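Long-range contacts in Rik1-associated factor 1 (Schizosaccharomyces pombe, PDB 4O9D), which serves as a component of the Clr4 methyltransferase complex (ClrC), which helps to establish heterochromatin by specifically methylating histone H3: residues Leu143-Tyr152 / Leu177-Phe188; Ser195-Tyr203 / Cys214-Thr222. All coordinates share one frame; numbering follows the deposited sequence.

Contact 1 (Leu143-Tyr152 / Leu177-Phe188)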
loop_
_atom_site.group_PDB
_atom_site.type_symbol
_atom_site.label_atom_id
_atom_site.label_comp_id
_atom_site.label_asym_id
_atom_site.label_seq_id
_atom_site.Cartn_x
_atom_site.Cartn_y
_atom_site.Cartn_z
ATOM N N LEU A 143 -10.947 -0.507 13.691
ATOM C CA LEU A 143 -9.983 0.358 14.375
ATOM C C LEU A 143 -8.944 0.789 13.352
ATOM O O LEU A 143 -8.426 -0.043 12.586
ATOM C CB LEU A 143 -9.305 -0.383 15.531
ATOM C CG LEU A 143 -8.463 0.416 16.534
ATOM C CD1 LEU A 143 -9.300 1.499 17.297
ATOM C CD2 LEU A 143 -7.787 -0.558 17.521
ATOM N N LEU A 144 -8.639 2.079 13.320
ATOM C CA LEU A 144 -7.722 2.605 12.306
ATOM C C LEU A 144 -6.314 2.883 12.876
ATOM O O LEU A 144 -6.173 3.650 13.834
ATOM C CB LEU A 144 -8.318 3.865 11.692
ATOM C CG LEU A 144 -7.508 4.540 10.583
ATOM C CD1 LEU A 144 -7.516 3.698 9.358
ATOM C CD2 LEU A 144 -8.067 5.938 10.283
ATOM N N ALA A 145 -5.284 2.241 12.320
ATOM C CA ALA A 145 -3.921 2.515 12.766
ATOM C C ALA A 145 -3.263 3.488 11.814
ATOM O O ALA A 145 -3.453 3.424 10.589
ATOM C CB ALA A 145 -3.104 1.222 12.921
ATOM N N VAL A 146 -2.506 4.414 12.381
ATOM C CA VAL A 146 -1.929 5.487 11.623
ATOM C C VAL A 146 -0.421 5.506 11.852
ATOM O O VAL A 146 0.011 5.499 12.999
ATOM C CB VAL A 146 -2.519 6.799 12.085
ATOM C CG1 VAL A 146 -2.033 7.925 11.218
ATOM C CG2 VAL A 146 -4.052 6.691 12.044
ATOM N N ALA A 147 0.375 5.533 10.776
ATOM C CA ALA A 147 1.822 5.670 10.929
ATOM C C ALA A 147 2.260 7.055 10.467
ATOM O O ALA A 147 2.031 7.452 9.325
ATOM C CB ALA A 147 2.581 4.548 10.176
ATOM N N CYS A 148 2.911 7.787 11.367
ATOM C CA CYS A 148 3.231 9.189 11.115
ATOM C C CYS A 148 4.739 9.414 11.024
ATOM O O CYS A 148 5.528 8.757 11.712
ATOM C CB CYS A 148 2.621 10.069 12.223
ATOM S SG CYS A 148 3.020 11.828 12.047
ATOM N N LYS A 149 5.118 10.365 10.177
ATOM C CA LYS A 149 6.505 10.730 9.972
ATOM C C LYS A 149 7.167 11.216 11.262
ATOM O O LYS A 149 8.389 11.108 11.406
ATOM C CB LYS A 149 6.593 11.805 8.880
ATOM C CG LYS A 149 7.994 12.051 8.319
ATOM C CD LYS A 149 7.960 12.930 7.067
ATOM C CE LYS A 149 9.365 13.252 6.575
ATOM N NZ LYS A 149 9.365 13.905 5.224
ATOM N N ASN A 150 6.374 11.731 12.208
ATOM C CA ASN A 150 6.947 12.236 13.458
ATOM C C ASN A 150 7.454 11.118 14.362
ATOM O O ASN A 150 8.020 11.383 15.412
ATOM C CB ASN A 150 5.950 13.131 14.232
ATOM C CG ASN A 150 4.743 12.371 14.741
ATOM O OD1 ASN A 150 4.647 11.168 14.555
ATOM N ND2 ASN A 150 3.813 13.076 15.400
ATOM N N GLY A 151 7.250 9.864 13.959
ATOM C CA GLY A 151 7.725 8.735 14.745
ATOM C C GLY A 151 6.662 8.073 15.608
ATOM O O GLY A 151 6.886 6.997 16.152
ATOM N N TYR A 152 5.505 8.707 15.739
ATOM C CA TYR A 152 4.359 8.081 16.418
ATOM C C TYR A 152 3.496 7.224 15.486
ATOM O O TYR A 152 3.304 7.581 14.328
ATOM C CB TYR A 152 3.429 9.175 16.986
ATOM C CG TYR A 152 3.987 9.852 18.217
ATOM C CD1 TYR A 152 5.154 10.609 18.148
ATOM C CD2 TYR A 152 3.344 9.741 19.456
ATOM C CE1 TYR A 152 5.679 11.248 19.285
ATOM C CE2 TYR A 152 3.869 10.359 20.594
ATOM C CZ TYR A 152 5.033 11.114 20.497
ATOM O OH TYR A 152 5.560 11.724 21.619
ATOM N N LEU A 177 12.009 7.099 18.943
ATOM C CA LEU A 177 11.846 8.550 18.912
ATOM C C LEU A 177 13.155 9.272 19.234
ATOM O O LEU A 177 13.464 10.282 18.613
ATOM C CB LEU A 177 10.737 8.987 19.854
ATOM C CG LEU A 177 9.322 8.654 19.385
ATOM C CD1 LEU A 177 8.354 8.773 20.542
ATOM C CD2 LEU A 177 8.896 9.566 18.270
ATOM N N GLU A 178 13.927 8.756 20.192
ATOM C CA GLU A 178 15.238 9.350 20.512
ATOM C C GLU A 178 16.120 9.411 19.280
ATOM O O GLU A 178 16.886 10.359 19.088
ATOM C CB GLU A 178 15.979 8.515 21.561
ATOM C CG GLU A 178 15.422 8.578 22.978
ATOM C CD GLU A 178 16.154 7.608 23.900
ATOM O OE1 GLU A 178 17.296 7.234 23.544
ATOM O OE2 GLU A 178 15.599 7.204 24.955
ATOM N N LYS A 179 16.030 8.368 18.459
ATOM C CA LYS A 179 16.862 8.256 17.266
ATOM C C LYS A 179 16.301 9.029 16.071
ATOM O O LYS A 179 16.896 9.014 14.999
ATOM C CB LYS A 179 17.058 6.776 16.910
ATOM C CG LYS A 179 17.915 6.023 17.939
ATOM C CD LYS A 179 17.932 4.542 17.651
ATOM C CE LYS A 179 18.994 3.827 18.461
ATOM N NZ LYS A 179 18.911 2.362 18.221
ATOM N N GLY A 180 15.174 9.708 16.262
ATOM C CA GLY A 180 14.572 10.508 15.207
ATOM C C GLY A 180 13.982 9.711 14.039
ATOM O O GLY A 180 13.865 10.253 12.944
ATOM N N TYR A 181 13.599 8.453 14.278
ATOM C CA TYR A 181 12.993 7.613 13.249
ATOM C C TYR A 181 11.584 8.051 12.849
ATOM O O TYR A 181 10.863 8.677 13.626
ATOM C CB TYR A 181 12.936 6.145 13.698
ATOM C CG TYR A 181 14.285 5.451 13.805
ATOM C CD1 TYR A 181 15.442 6.028 13.290
ATOM C CD2 TYR A 181 14.396 4.224 14.433
ATOM C CE1 TYR A 181 16.675 5.374 13.385
ATOM C CE2 TYR A 181 15.614 3.582 14.549
ATOM C CZ TYR A 181 16.747 4.163 14.016
ATOM O OH TYR A 181 17.961 3.518 14.134
ATOM N N SER A 182 11.196 7.711 11.629
ATOM C CA SER A 182 9.830 7.969 11.166
ATOM C C SER A 182 9.076 6.657 11.184
ATOM O O SER A 182 9.658 5.619 10.887
ATOM C CB SER A 182 9.840 8.561 9.770
ATOM O OG SER A 182 10.336 9.901 9.804
ATOM N N ALA A 183 7.806 6.688 11.584
ATOM C CA ALA A 183 6.962 5.512 11.481
ATOM C C ALA A 183 6.368 5.545 10.083
ATOM O O ALA A 183 5.603 6.468 9.740
ATOM C CB ALA A 183 5.872 5.527 12.519
ATOM N N SER A 184 6.713 4.549 9.272
ATOM C CA SER A 184 6.306 4.565 7.868
ATOM C C SER A 184 5.522 3.337 7.372
ATOM O O SER A 184 5.036 3.357 6.241
ATOM C CB SER A 184 7.544 4.757 6.979
ATOM O OG SER A 184 8.157 6.018 7.235
ATOM N N LEU A 185 5.425 2.280 8.179
ATOM C CA LEU A 185 4.669 1.074 7.802
ATOM C C LEU A 185 3.822 0.649 8.973
ATOM O O LEU A 185 4.256 0.788 10.114
ATOM C CB LEU A 185 5.622 -0.080 7.457
ATOM C CG LEU A 185 6.655 0.345 6.407
ATOM C CD1 LEU A 185 7.821 -0.659 6.362
ATOM C CD2 LEU A 185 5.971 0.488 5.087
ATOM N N ILE A 186 2.659 0.061 8.723
ATOM C CA ILE A 186 1.810 -0.349 9.851
ATOM C C ILE A 186 0.819 -1.422 9.426
ATOM O O ILE A 186 0.244 -1.348 8.332
ATOM C CB ILE A 186 1.112 0.904 10.478
ATOM C CG1 ILE A 186 0.812 0.712 11.977
ATOM C CG2 ILE A 186 -0.183 1.305 9.688
ATOM C CD1 ILE A 186 0.586 2.051 12.729
ATOM N N GLU A 187 0.653 -2.446 10.267
ATOM C CA GLU A 187 -0.310 -3.523 10.005
ATOM C C GLU A 187 -0.870 -4.083 11.322
ATOM O O GLU A 187 -0.160 -4.171 12.329
ATOM C CB GLU A 187 0.347 -4.703 9.238
ATOM C CG GLU A 187 1.070 -4.356 7.941
ATOM C CD GLU A 187 0.141 -4.190 6.722
ATOM O OE1 GLU A 187 0.535 -3.441 5.779
ATOM O OE2 GLU A 187 -0.957 -4.805 6.710
ATOM N N PHE A 188 -2.133 -4.483 11.320
ATOM C CA PHE A 188 -2.655 -5.269 12.422
ATOM C C PHE A 188 -2.336 -6.748 12.275
ATOM O O PHE A 188 -2.176 -7.239 11.160
ATOM C CB PHE A 188 -4.170 -5.109 12.491
ATOM C CG PHE A 188 -4.622 -3.790 13.069
ATOM C CD1 PHE A 188 -4.653 -3.599 14.446
ATOM C CD2 PHE A 188 -5.025 -2.749 12.241
ATOM C CE1 PHE A 188 -5.090 -2.359 15.003
ATOM C CE2 PHE A 188 -5.457 -1.524 12.788
ATOM C CZ PHE A 188 -5.491 -1.350 14.174
HETATM O O HOH W 1 10.762 10.690 15.693
#
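C148 and A183 join strands 144-148 and 182-188, whose N-to-C directions differ by 143°, through one backbone hydrogen bond, A183 N to C148 O (3.1 Å). The strands belong to successive four-stranded blades of the WD beta-propeller, so this is an interface between blades rather than a continuous sheet. C148 O also accepts G151 N, which closes the type I turn C148-G151; the two donors reach it from opposite faces of the carbonyl plane. S182 OG donates to K149 O over 2.8 Å, in the carbonyl plane and on a lone pair. The hydroxyl is brought there by a chi1 of -71°, which sets OG beside the backbone N of S182. With an alanine in place of S182, K149 O would probably lose this donor and the turn one of its two direct hydrogen bonds to the next blade. Farther along, the contact is apolar: A147 CB lies 3.9 Å from I186 CB, while A145 CB approaches the F188 ring obliquely, 3.6 Å from CE2. L143 crosses F188 at about a right angle. At the turn end, L177 crosses Y152 similarly, its CD2 3.8 Å from Y152 CE1.

Contact 2 (Ser195-Tyr203 / Cys214-Thr222)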
loop_
_atom_site.group_PDB
_atom_site.type_symbol
_atom_site.label_atom_id
_atom_site.label_comp_id
_atom_site.label_asym_id
_atom_site.label_seq_id
_atom_site.Cartn_x
_atom_site.Cartn_y
_atom_site.Cartn_z
ATOM N N SER A 195 -6.036 -14.920 18.181
ATOM C CA SER A 195 -5.317 -14.236 19.247
ATOM C C SER A 195 -5.842 -12.796 19.389
ATOM O O SER A 195 -6.729 -12.390 18.639
ATOM C CB SER A 195 -3.802 -14.225 18.940
ATOM O OG SER A 195 -3.050 -13.805 20.071
ATOM N N SER A 196 -5.307 -12.023 20.339
ATOM C CA SER A 196 -5.690 -10.604 20.465
ATOM C C SER A 196 -4.953 -9.739 19.418
ATOM O O SER A 196 -3.908 -10.146 18.875
ATOM C CB SER A 196 -5.401 -10.071 21.867
ATOM O OG SER A 196 -4.024 -10.177 22.184
ATOM N N ASP A 197 -5.492 -8.559 19.134
ATOM C CA ASP A 197 -4.906 -7.667 18.117
ATOM C C ASP A 197 -3.571 -7.061 18.531
ATOM O O ASP A 197 -3.443 -6.501 19.615
ATOM C CB ASP A 197 -5.867 -6.527 17.776
ATOM C CG ASP A 197 -6.980 -6.960 16.827
ATOM O OD1 ASP A 197 -7.176 -8.182 16.655
ATOM O OD2 ASP A 197 -7.661 -6.078 16.261
ATOM N N LYS A 198 -2.576 -7.162 17.652
ATOM C CA LYS A 198 -1.300 -6.463 17.848
ATOM C C LYS A 198 -1.088 -5.552 16.631
ATOM O O LYS A 198 -1.713 -5.756 15.584
ATOM C CB LYS A 198 -0.134 -7.460 17.972
ATOM C CG LYS A 198 -0.329 -8.594 18.998
ATOM C CD LYS A 198 -0.398 -8.036 20.427
ATOM C CE LYS A 198 -0.690 -9.133 21.462
ATOM N NZ LYS A 198 -0.320 -8.720 22.862
ATOM N N VAL A 199 -0.206 -4.573 16.771
ATOM C CA VAL A 199 0.057 -3.580 15.739
ATOM C C VAL A 199 1.547 -3.650 15.478
ATOM O O VAL A 199 2.361 -3.494 16.394
ATOM C CB VAL A 199 -0.296 -2.165 16.220
ATOM C CG1 VAL A 199 -0.019 -1.120 15.121
ATOM C CG2 VAL A 199 -1.755 -2.132 16.682
ATOM N N ILE A 200 1.899 -3.917 14.226
ATOM C CA ILE A 200 3.287 -3.956 13.810
ATOM C C ILE A 200 3.614 -2.589 13.217
ATOM O O ILE A 200 2.867 -2.075 12.383
ATOM C CB ILE A 200 3.487 -5.050 12.715
ATOM C CG1 ILE A 200 3.029 -6.425 13.228
ATOM C CG2 ILE A 200 4.923 -5.072 12.239
ATOM C CD1 ILE A 200 2.609 -7.405 12.044
ATOM N N ILE A 201 4.712 -1.985 13.641
ATOM C CA ILE A 201 5.129 -0.720 13.047
ATOM C C ILE A 201 6.559 -0.782 12.495
ATOM O O ILE A 201 7.496 -1.206 13.182
ATOM C CB ILE A 201 5.103 0.417 14.058
ATOM C CG1 ILE A 201 3.710 0.556 14.671
ATOM C CG2 ILE A 201 5.521 1.750 13.390
ATOM C CD1 ILE A 201 3.560 1.780 15.536
ATOM N N GLY A 202 6.730 -0.291 11.280
ATOM C CA GLY A 202 8.048 -0.294 10.662
ATOM C C GLY A 202 8.548 1.123 10.633
ATOM O O GLY A 202 7.782 2.029 10.300
ATOM N N TYR A 203 9.822 1.314 10.991
ATOM C CA TYR A 203 10.414 2.643 11.041
ATOM C C TYR A 203 11.524 2.822 9.995
ATOM O O TYR A 203 12.232 1.864 9.643
ATOM C CB TYR A 203 10.991 2.923 12.447
ATOM C CG TYR A 203 9.977 2.876 13.573
ATOM C CD1 TYR A 203 9.573 1.664 14.132
ATOM C CD2 TYR A 203 9.456 4.046 14.118
ATOM C CE1 TYR A 203 8.642 1.617 15.189
ATOM C CE2 TYR A 203 8.516 4.006 15.162
ATOM C CZ TYR A 203 8.130 2.799 15.697
ATOM O OH TYR A 203 7.213 2.768 16.733
ATOM N N CYS A 214 13.770 0.462 12.283
ATOM C CA CYS A 214 13.550 -0.770 13.045
ATOM C C CYS A 214 12.103 -1.256 12.856
ATOM O O CYS A 214 11.296 -0.596 12.194
ATOM C CB CYS A 214 13.822 -0.528 14.526
ATOM S SG CYS A 214 12.756 0.728 15.254
ATOM N N LEU A 215 11.805 -2.415 13.441
ATOM C CA LEU A 215 10.483 -3.019 13.375
ATOM C C LEU A 215 10.035 -3.343 14.812
ATOM O O LEU A 215 10.773 -4.007 15.558
ATOM C CB LEU A 215 10.545 -4.283 12.496
ATOM C CG LEU A 215 9.201 -4.919 12.138
ATOM C CD1 LEU A 215 8.438 -3.983 11.158
ATOM C CD2 LEU A 215 9.415 -6.295 11.563
ATOM N N ALA A 216 8.875 -2.813 15.224
ATOM C CA ALA A 216 8.387 -2.990 16.596
ATOM C C ALA A 216 6.961 -3.535 16.664
ATOM O O ALA A 216 6.214 -3.492 15.673
ATOM C CB ALA A 216 8.454 -1.674 17.356
ATOM N N LEU A 217 6.582 -4.040 17.839
ATOM C CA LEU A 217 5.245 -4.568 18.030
ATOM C C LEU A 217 4.549 -3.855 19.179
ATOM O O LEU A 217 5.185 -3.556 20.198
ATOM C CB LEU A 217 5.319 -6.053 18.351
ATOM C CG LEU A 217 4.007 -6.845 18.256
ATOM C CD1 LEU A 217 3.508 -6.988 16.783
ATOM C CD2 LEU A 217 4.179 -8.227 18.936
ATOM N N PHE A 218 3.244 -3.610 19.023
ATOM C CA PHE A 218 2.430 -2.989 20.075
ATOM C C PHE A 218 1.176 -3.846 20.357
ATOM O O PHE A 218 0.681 -4.556 19.476
ATOM C CB PHE A 218 1.989 -1.591 19.640
ATOM C CG PHE A 218 3.092 -0.561 19.634
ATOM C CD1 PHE A 218 3.977 -0.470 18.562
ATOM C CD2 PHE A 218 3.220 0.330 20.685
ATOM C CE1 PHE A 218 4.991 0.491 18.559
ATOM C CE2 PHE A 218 4.218 1.283 20.695
ATOM C CZ PHE A 218 5.113 1.365 19.639
ATOM N N ASP A 219 0.657 -3.790 21.582
ATOM C CA ASP A 219 -0.635 -4.411 21.878
ATOM C C ASP A 219 -1.741 -3.394 21.583
ATOM O O ASP A 219 -1.681 -2.250 22.058
ATOM C CB ASP A 219 -0.697 -4.848 23.352
ATOM C CG ASP A 219 -2.022 -5.472 23.703
ATOM O OD1 ASP A 219 -2.290 -6.588 23.212
ATOM O OD2 ASP A 219 -2.807 -4.827 24.431
ATOM N N ALA A 220 -2.751 -3.776 20.799
ATOM C CA ALA A 220 -3.757 -2.788 20.398
ATOM C C ALA A 220 -4.772 -2.429 21.490
ATOM O O ALA A 220 -5.194 -1.299 21.549
ATOM C CB ALA A 220 -4.506 -3.214 19.124
ATOM N N SER A 221 -5.190 -3.372 22.320
ATOM C CA SER A 221 -6.205 -3.013 23.326
ATOM C C SER A 221 -5.618 -2.140 24.453
ATOM O O SER A 221 -6.319 -1.294 25.009
ATOM C CB SER A 221 -6.931 -4.242 23.867
ATOM O OG SER A 221 -6.029 -5.226 24.312
ATOM N N THR A 222 -4.334 -2.315 24.777
ATOM C CA THR A 222 -3.686 -1.428 25.741
ATOM C C THR A 222 -2.886 -0.310 25.069
ATOM O O THR A 222 -2.427 0.617 25.741
ATOM C CB THR A 222 -2.759 -2.187 26.713
ATOM O OG1 THR A 222 -1.710 -2.854 25.987
ATOM C CG2 THR A 222 -3.555 -3.211 27.529
HETATM O O HOH W 2 -4.677 -6.217 21.886
#
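Backbone hydrogen bonding between V199 and F218 and between I201 and A216 defines an antiparallel hairpin, the two middle strands of one four-stranded blade of the propeller. Both pairs are bonded in both directions; the I201 N to A216 O bond, 2.9 Å long, is nearly straight at 170°. Toward C214 the ladder becomes uneven: Y203 N donates to C214 O at 2.7 Å, but the return bond from C214 N to Y203 O is weak. At the other end A220 N donates to D197 O, carrying the pairing one step past the strand.

Apolar contacts lie on both faces. On the face that carries V199, I201, Y203 and F218, I201 CD1 comes 3.6 Å from F218 CE1, and the Y203 hydroxyl oxygen meets the F218 ring at its edge. C214 SG sits obliquely to the Y203 ring, 4.3 Å from its centroid. This face turns toward the preceding blade, where L171 touches V199, I201 and F218. On the reverse face, I200 CG1 packs against L217 CD1 at 3.6 Å.

The ionic contact is the salt bridge from K198 NZ to D219 OD1 (2.9 Å). The lysine chain bends at chi2 (-65°) and reaches the anti side of the oxygen, 29° out of the carboxylate plane. A water donates to both D197 O and D219 OD1 and accepts from S221 N. D219 OD2 in turn takes T222 N and T222 OG1, the former bond making an Asx motif.

The buried D219 carboxylate is thus gripped through both oxygens by a lysine, a water, an amide and a hydroxyl. These donors would probably favour its charged form, while tying the end of the strand to S221 and T222 just beyond it.

Along the chain contact 1 closes before contact 2 opens, and their centres lie about 11 Å apart on the same side of the chain's centre. Both reach one four-stranded sheet, in which strand 182-189 of contact 1 neighbours strand 198-204 of contact 2. Probable hydrogen bonds bridge them, from I200 N to E187 O at 2.8 Å and from S184 N to G202 O at 2.9 Å, the latter at a classic bulge where S184 and L185 face G202. Because strand 144-148 belongs to the preceding sheet, contact 1 joins two blades, whereas contact 2 pairs strands within one. Together they show how this ClrC component's propeller is built: hairpins form blades, blades pack together.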